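Local atomic coordinates of FHA domain-containing protein DDL (PDB entry 3VPY), a protein that probably recognises a phosphorylated threonine of the Dicer-like protein DCL1 through its forkhead-associated (FHA) domain. Residues E6-L19 / P31-G43. Residues are numbered along the deposited sequence; the frame is centred on the assembly and turned at random.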
loop_
_atom_site.group_PDB
_atom_site.type_symbol
_atom_site.label_atom_id
_atom_site.label_comp_id
_atom_site.label_asym_id
_atom_site.label_seq_id
_atom_site.Cartn_x
_atom_site.Cartn_y
_atom_site.Cartn_z
ATOM N N GLU A 6 -3.527 4.446 13.707
ATOM C CA GLU A 6 -3.695 5.323 12.554
ATOM C C GLU A 6 -3.436 6.782 12.956
ATOM O O GLU A 6 -3.861 7.226 14.033
ATOM C CB GLU A 6 -5.091 5.196 11.961
ATOM C CG GLU A 6 -5.392 3.877 11.338
ATOM C CD GLU A 6 -6.598 3.960 10.453
ATOM O OE1 GLU A 6 -6.476 4.415 9.291
ATOM O OE2 GLU A 6 -7.681 3.574 10.931
ATOM N N PRO A 7 -2.733 7.535 12.098
ATOM C CA PRO A 7 -2.415 8.914 12.454
ATOM C C PRO A 7 -3.611 9.852 12.207
ATOM O O PRO A 7 -4.552 9.454 11.528
ATOM C CB PRO A 7 -1.246 9.239 11.518
ATOM C CG PRO A 7 -1.534 8.457 10.302
ATOM C CD PRO A 7 -2.181 7.167 10.773
ATOM N N PRO A 8 -3.562 11.102 12.729
ATOM C CA PRO A 8 -4.675 12.054 12.556
ATOM C C PRO A 8 -5.080 12.237 11.090
ATOM O O PRO A 8 -6.259 12.429 10.788
ATOM C CB PRO A 8 -4.103 13.367 13.090
ATOM C CG PRO A 8 -2.993 12.987 13.999
ATOM C CD PRO A 8 -2.444 11.678 13.502
ATOM N N GLU A 9 -4.099 12.161 10.191
ATOM C CA GLU A 9 -4.319 12.478 8.774
ATOM C C GLU A 9 -4.834 11.286 7.962
ATOM O O GLU A 9 -4.960 11.363 6.733
ATOM C CB GLU A 9 -3.034 13.073 8.152
ATOM C CG GLU A 9 -1.877 12.085 7.959
ATOM C CD GLU A 9 -0.960 11.943 9.172
ATOM O OE1 GLU A 9 -1.278 12.466 10.263
ATOM O OE2 GLU A 9 0.092 11.299 9.023
ATOM N N ALA A 10 -5.108 10.175 8.644
ATOM C CA ALA A 10 -5.648 8.983 7.980
ATOM C C ALA A 10 -6.971 9.303 7.299
ATOM O O ALA A 10 -7.849 9.936 7.904
ATOM C CB ALA A 10 -5.857 7.871 8.970
ATOM N N ARG A 11 -7.111 8.852 6.057
ATOM C CA ARG A 11 -8.345 9.021 5.282
ATOM C C ARG A 11 -8.462 7.879 4.288
ATOM O O ARG A 11 -7.450 7.378 3.785
ATOM C CB ARG A 11 -8.374 10.337 4.489
ATOM C CG ARG A 11 -8.266 11.621 5.277
ATOM C CD ARG A 11 -9.535 12.026 6.006
ATOM N NE ARG A 11 -9.367 13.368 6.572
ATOM C CZ ARG A 11 -8.723 13.654 7.703
ATOM N NH1 ARG A 11 -8.187 12.696 8.449
ATOM N NH2 ARG A 11 -8.635 14.916 8.107
ATOM N N LYS A 12 -9.700 7.466 4.016
ATOM C CA LYS A 12 -9.963 6.525 2.947
ATOM C C LYS A 12 -9.610 7.187 1.608
ATOM O O LYS A 12 -9.989 8.350 1.374
ATOM C CB LYS A 12 -11.450 6.130 2.984
ATOM C CG LYS A 12 -11.809 4.945 2.137
ATOM C CD LYS A 12 -13.177 4.364 2.538
ATOM C CE LYS A 12 -13.956 3.882 1.297
ATOM N NZ LYS A 12 -15.043 2.824 1.496
ATOM N N PRO A 13 -8.902 6.467 0.722
ATOM C CA PRO A 13 -8.566 7.047 -0.588
ATOM C C PRO A 13 -9.775 7.067 -1.523
ATOM O O PRO A 13 -10.741 6.308 -1.309
ATOM C CB PRO A 13 -7.523 6.072 -1.147
ATOM C CG PRO A 13 -7.870 4.772 -0.526
ATOM C CD PRO A 13 -8.406 5.080 0.854
ATOM N N SER A 14 -9.706 7.917 -2.551
ATOM C CA SER A 14 -10.657 7.885 -3.673
ATOM C C SER A 14 -10.105 7.140 -4.900
ATOM O O SER A 14 -10.862 6.498 -5.630
ATOM C CB SER A 14 -11.103 9.302 -4.040
ATOM O OG SER A 14 -9.991 10.119 -4.359
ATOM N N GLU A 15 -8.790 7.218 -5.122
ATOM C CA GLU A 15 -8.141 6.416 -6.155
ATOM C C GLU A 15 -8.343 4.924 -5.895
ATOM O O GLU A 15 -8.242 4.475 -4.757
ATOM C CB GLU A 15 -6.645 6.720 -6.184
ATOM C CG GLU A 15 -6.313 8.045 -6.813
ATOM C CD GLU A 15 -5.798 7.889 -8.232
ATOM O OE1 GLU A 15 -6.420 7.160 -9.046
ATOM O OE2 GLU A 15 -4.758 8.498 -8.523
ATOM N N ARG A 16 -8.615 4.163 -6.956
ATOM C CA ARG A 16 -8.944 2.746 -6.818
ATOM C C ARG A 16 -7.710 1.854 -6.742
ATOM O O ARG A 16 -7.502 0.942 -7.557
ATOM C CB ARG A 16 -9.916 2.293 -7.923
ATOM C CG ARG A 16 -11.263 3.008 -7.871
ATOM C CD ARG A 16 -12.335 2.292 -8.684
ATOM N NE ARG A 16 -13.666 2.779 -8.308
ATOM C CZ ARG A 16 -14.319 3.774 -8.915
ATOM N NH1 ARG A 16 -13.806 4.397 -9.975
ATOM N NH2 ARG A 16 -15.497 4.136 -8.460
ATOM N N TRP A 17 -6.889 2.087 -5.735
ATOM C CA TRP A 17 -5.689 1.277 -5.567
ATOM C C TRP A 17 -6.057 -0.193 -5.341
ATOM O O TRP A 17 -6.983 -0.507 -4.587
ATOM C CB TRP A 17 -4.910 1.759 -4.360
ATOM C CG TRP A 17 -4.335 3.109 -4.503
ATOM C CD1 TRP A 17 -4.883 4.282 -4.067
ATOM C CD2 TRP A 17 -3.096 3.450 -5.138
ATOM N NE1 TRP A 17 -4.041 5.341 -4.373
ATOM C CE2 TRP A 17 -2.932 4.847 -5.017
ATOM C CE3 TRP A 17 -2.093 2.699 -5.777
ATOM C CZ2 TRP A 17 -1.816 5.524 -5.535
ATOM C CZ3 TRP A 17 -0.976 3.373 -6.286
ATOM C CH2 TRP A 17 -0.850 4.774 -6.151
ATOM N N ARG A 18 -5.334 -1.077 -6.005
ATOM C CA ARG A 18 -5.519 -2.518 -5.837
ATOM C C ARG A 18 -4.162 -3.171 -5.731
ATOM O O ARG A 18 -3.176 -2.618 -6.186
ATOM C CB ARG A 18 -6.301 -3.113 -7.007
ATOM C CG ARG A 18 -7.735 -2.572 -7.148
ATOM C CD ARG A 18 -8.570 -3.474 -8.017
ATOM N NE ARG A 18 -8.256 -3.341 -9.437
ATOM C CZ ARG A 18 -8.867 -4.041 -10.397
ATOM N NH1 ARG A 18 -9.797 -4.930 -10.081
ATOM N NH2 ARG A 18 -8.542 -3.868 -11.671
ATOM N N LEU A 19 -4.125 -4.350 -5.128
ATOM C CA LEU A 19 -2.882 -5.037 -4.888
ATOM C C LEU A 19 -2.947 -6.392 -5.589
ATOM O O LEU A 19 -3.737 -7.279 -5.207
ATOM C CB LEU A 19 -2.706 -5.221 -3.366
ATOM C CG LEU A 19 -1.317 -5.485 -2.796
ATOM C CD1 LEU A 19 -0.321 -4.355 -3.139
ATOM C CD2 LEU A 19 -1.396 -5.737 -1.287
ATOM N N PRO A 31 -7.061 -9.002 -8.149
ATOM C CA PRO A 31 -6.307 -8.237 -7.165
ATOM C C PRO A 31 -7.163 -7.992 -5.940
ATOM O O PRO A 31 -8.400 -8.091 -5.985
ATOM C CB PRO A 31 -6.029 -6.910 -7.889
ATOM C CG PRO A 31 -7.179 -6.748 -8.776
ATOM C CD PRO A 31 -7.543 -8.145 -9.252
ATOM N N LEU A 32 -6.494 -7.671 -4.854
ATOM C CA LEU A 32 -7.181 -7.342 -3.635
ATOM C C LEU A 32 -7.540 -5.869 -3.692
ATOM O O LEU A 32 -6.737 -5.021 -4.105
ATOM C CB LEU A 32 -6.288 -7.645 -2.432
ATOM C CG LEU A 32 -5.669 -9.042 -2.328
ATOM C CD1 LEU A 32 -4.685 -9.076 -1.162
ATOM C CD2 LEU A 32 -6.771 -10.073 -2.159
ATOM N N CYS A 33 -8.754 -5.559 -3.264
ATOM C CA CYS A 33 -9.158 -4.180 -3.123
ATOM C C CYS A 33 -8.268 -3.537 -2.047
ATOM O O CYS A 33 -8.112 -4.080 -0.944
ATOM C CB CYS A 33 -10.621 -4.108 -2.682
ATOM S SG CYS A 33 -11.139 -2.456 -2.411
ATOM N N LEU A 34 -7.680 -2.395 -2.372
ATOM C CA LEU A 34 -6.896 -1.643 -1.389
ATOM C C LEU A 34 -7.369 -0.200 -1.242
ATOM O O LEU A 34 -6.569 0.711 -0.983
ATOM C CB LEU A 34 -5.411 -1.682 -1.750
ATOM C CG LEU A 34 -4.450 -1.698 -0.549
ATOM C CD1 LEU A 34 -4.490 -3.035 0.216
ATOM C CD2 LEU A 34 -3.050 -1.368 -1.051
ATOM N N HIS A 35 -8.670 0.022 -1.392
ATOM C CA HIS A 35 -9.168 1.397 -1.390
ATOM C C HIS A 35 -10.510 1.559 -0.674
ATOM O O HIS A 35 -11.154 2.603 -0.793
ATOM C CB HIS A 35 -9.233 2.003 -2.809
ATOM C CG HIS A 35 -10.058 1.210 -3.782
ATOM N ND1 HIS A 35 -11.414 1.402 -3.958
ATOM C CD2 HIS A 35 -9.702 0.244 -4.663
ATOM C CE1 HIS A 35 -11.865 0.565 -4.879
ATOM N NE2 HIS A 35 -10.844 -0.142 -5.330
ATOM N N ARG A 36 -10.917 0.551 0.092
ATOM C CA ARG A 36 -12.165 0.664 0.856
ATOM C C ARG A 36 -11.992 0.892 2.370
ATOM O O ARG A 36 -12.975 0.924 3.116
ATOM C CB ARG A 36 -13.102 -0.515 0.560
ATOM C CG ARG A 36 -13.815 -0.393 -0.798
ATOM C CD ARG A 36 -14.627 -1.644 -1.141
ATOM N NE ARG A 36 -15.652 -1.443 -2.199
ATOM C CZ ARG A 36 -15.423 -1.556 -3.515
ATOM N NH1 ARG A 36 -14.209 -1.853 -3.961
ATOM N NH2 ARG A 36 -16.418 -1.393 -4.400
ATOM N N GLN A 37 -10.751 1.032 2.829
ATOM C CA GLN A 37 -10.528 1.511 4.181
ATOM C C GLN A 37 -9.240 2.310 4.233
ATOM O O GLN A 37 -8.477 2.312 3.280
ATOM C CB GLN A 37 -10.491 0.365 5.188
ATOM C CG GLN A 37 -9.530 -0.711 4.870
ATOM C CD GLN A 37 -9.892 -2.057 5.529
ATOM O OE1 GLN A 37 -10.930 -2.662 5.245
ATOM N NE2 GLN A 37 -9.025 -2.524 6.392
ATOM N N SER A 38 -9.023 2.989 5.353
ATOM C CA SER A 38 -7.887 3.898 5.449
ATOM C C SER A 38 -6.598 3.196 5.850
ATOM O O SER A 38 -5.507 3.770 5.716
ATOM C CB SER A 38 -8.209 5.049 6.419
ATOM O OG SER A 38 -8.528 4.526 7.700
ATOM N N CYS A 39 -6.711 1.957 6.323
ATOM C CA CYS A 39 -5.540 1.179 6.708
ATOM C C CYS A 39 -5.750 -0.318 6.480
ATOM O O CYS A 39 -6.835 -0.867 6.744
ATOM C CB CYS A 39 -5.175 1.486 8.161
ATOM S SG CYS A 39 -3.696 0.694 8.746
ATOM N N TYR A 40 -4.724 -0.957 5.936
ATOM C CA TYR A 40 -4.715 -2.406 5.750
ATOM C C TYR A 40 -3.566 -3.061 6.509
ATOM O O TYR A 40 -2.396 -2.778 6.248
ATOM C CB TYR A 40 -4.616 -2.772 4.263
ATOM C CG TYR A 40 -5.881 -2.477 3.479
ATOM C CD1 TYR A 40 -6.853 -3.453 3.299
ATOM C CD2 TYR A 40 -6.104 -1.214 2.930
ATOM C CE1 TYR A 40 -8.037 -3.172 2.579
ATOM C CE2 TYR A 40 -7.266 -0.933 2.222
ATOM C CZ TYR A 40 -8.232 -1.924 2.042
ATOM O OH TYR A 40 -9.394 -1.673 1.328
ATOM N N LEU A 41 -3.915 -3.943 7.444
ATOM C CA LEU A 41 -2.927 -4.701 8.207
ATOM C C LEU A 41 -2.575 -6.003 7.510
ATOM O O LEU A 41 -3.455 -6.789 7.180
ATOM C CB LEU A 41 -3.467 -5.000 9.611
ATOM C CG LEU A 41 -2.597 -5.894 10.492
ATOM C CD1 LEU A 41 -1.222 -5.258 10.757
ATOM C CD2 LEU A 41 -3.316 -6.194 11.797
ATOM N N PHE A 42 -1.277 -6.220 7.303
ATOM C CA PHE A 42 -0.749 -7.477 6.759
ATOM C C PHE A 42 -0.097 -8.259 7.883
ATOM O O PHE A 42 0.720 -7.722 8.636
ATOM C CB PHE A 42 0.321 -7.184 5.716
ATOM C CG PHE A 42 -0.208 -6.462 4.504
ATOM C CD1 PHE A 42 -0.452 -7.171 3.323
ATOM C CD2 PHE A 42 -0.487 -5.095 4.548
ATOM C CE1 PHE A 42 -0.952 -6.507 2.185
ATOM C CE2 PHE A 42 -1.017 -4.412 3.427
ATOM C CZ PHE A 42 -1.243 -5.121 2.241
ATOM N N GLY A 43 -0.425 -9.538 7.981
ATOM C CA GLY A 43 0.205 -10.347 9.006
ATOM C C GLY A 43 -0.243 -11.779 9.001
ATOM O O GLY A 43 -1.212 -12.141 8.322
#
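Leu-19 and Leu-32 face each other as an antiparallel hydrogen-bonded pair, Leu-19 N reaching Leu-32 O at 2.9 Å and Leu-32 N returning to Leu-19 O at 2.8 Å. Arg-18 and Cys-33 form the adjoining non-hydrogen-bonded pair; beyond this pair the loop leading into strand 18-23 and the loop leaving Cys-33 lie side by side, and come close again where Lys-12 passes Ser-38 (CA-CA 4.2 Å).

Between these points the ring of His-35 is sandwiched: Cys-33 SG sits over the centre of one face, while Arg-16 CA makes a CH-pi contact with the opposite face, 3.6 Å from the ring centroid. Pro-13 brings CG against the backbone side of the same histidine, 3.7 Å from His-35 CA. On the face of the sheet that carries Arg-18, Pro-31 CG lies over one face of the Arg-18 guanidinium, off toward its rim, where the bend at chi3 (-75°) turns the group across the proline. Leu-19 points inward instead, its CD2 meeting the edge of the Phe-42 ring 3.6 Å from CE1.

At the far end Ser-38 OG donates to the syn lone pair of Glu-6 OE1 (2.6 Å), an oxygen that also accepts from Gln-66 on strand 63-73.

The contact thus spans the FHA beta-sandwich: strands 18-23 and 26-33 pair as a hairpin in one sheet, and the loop after 33 crosses to strand 39-43 in the other.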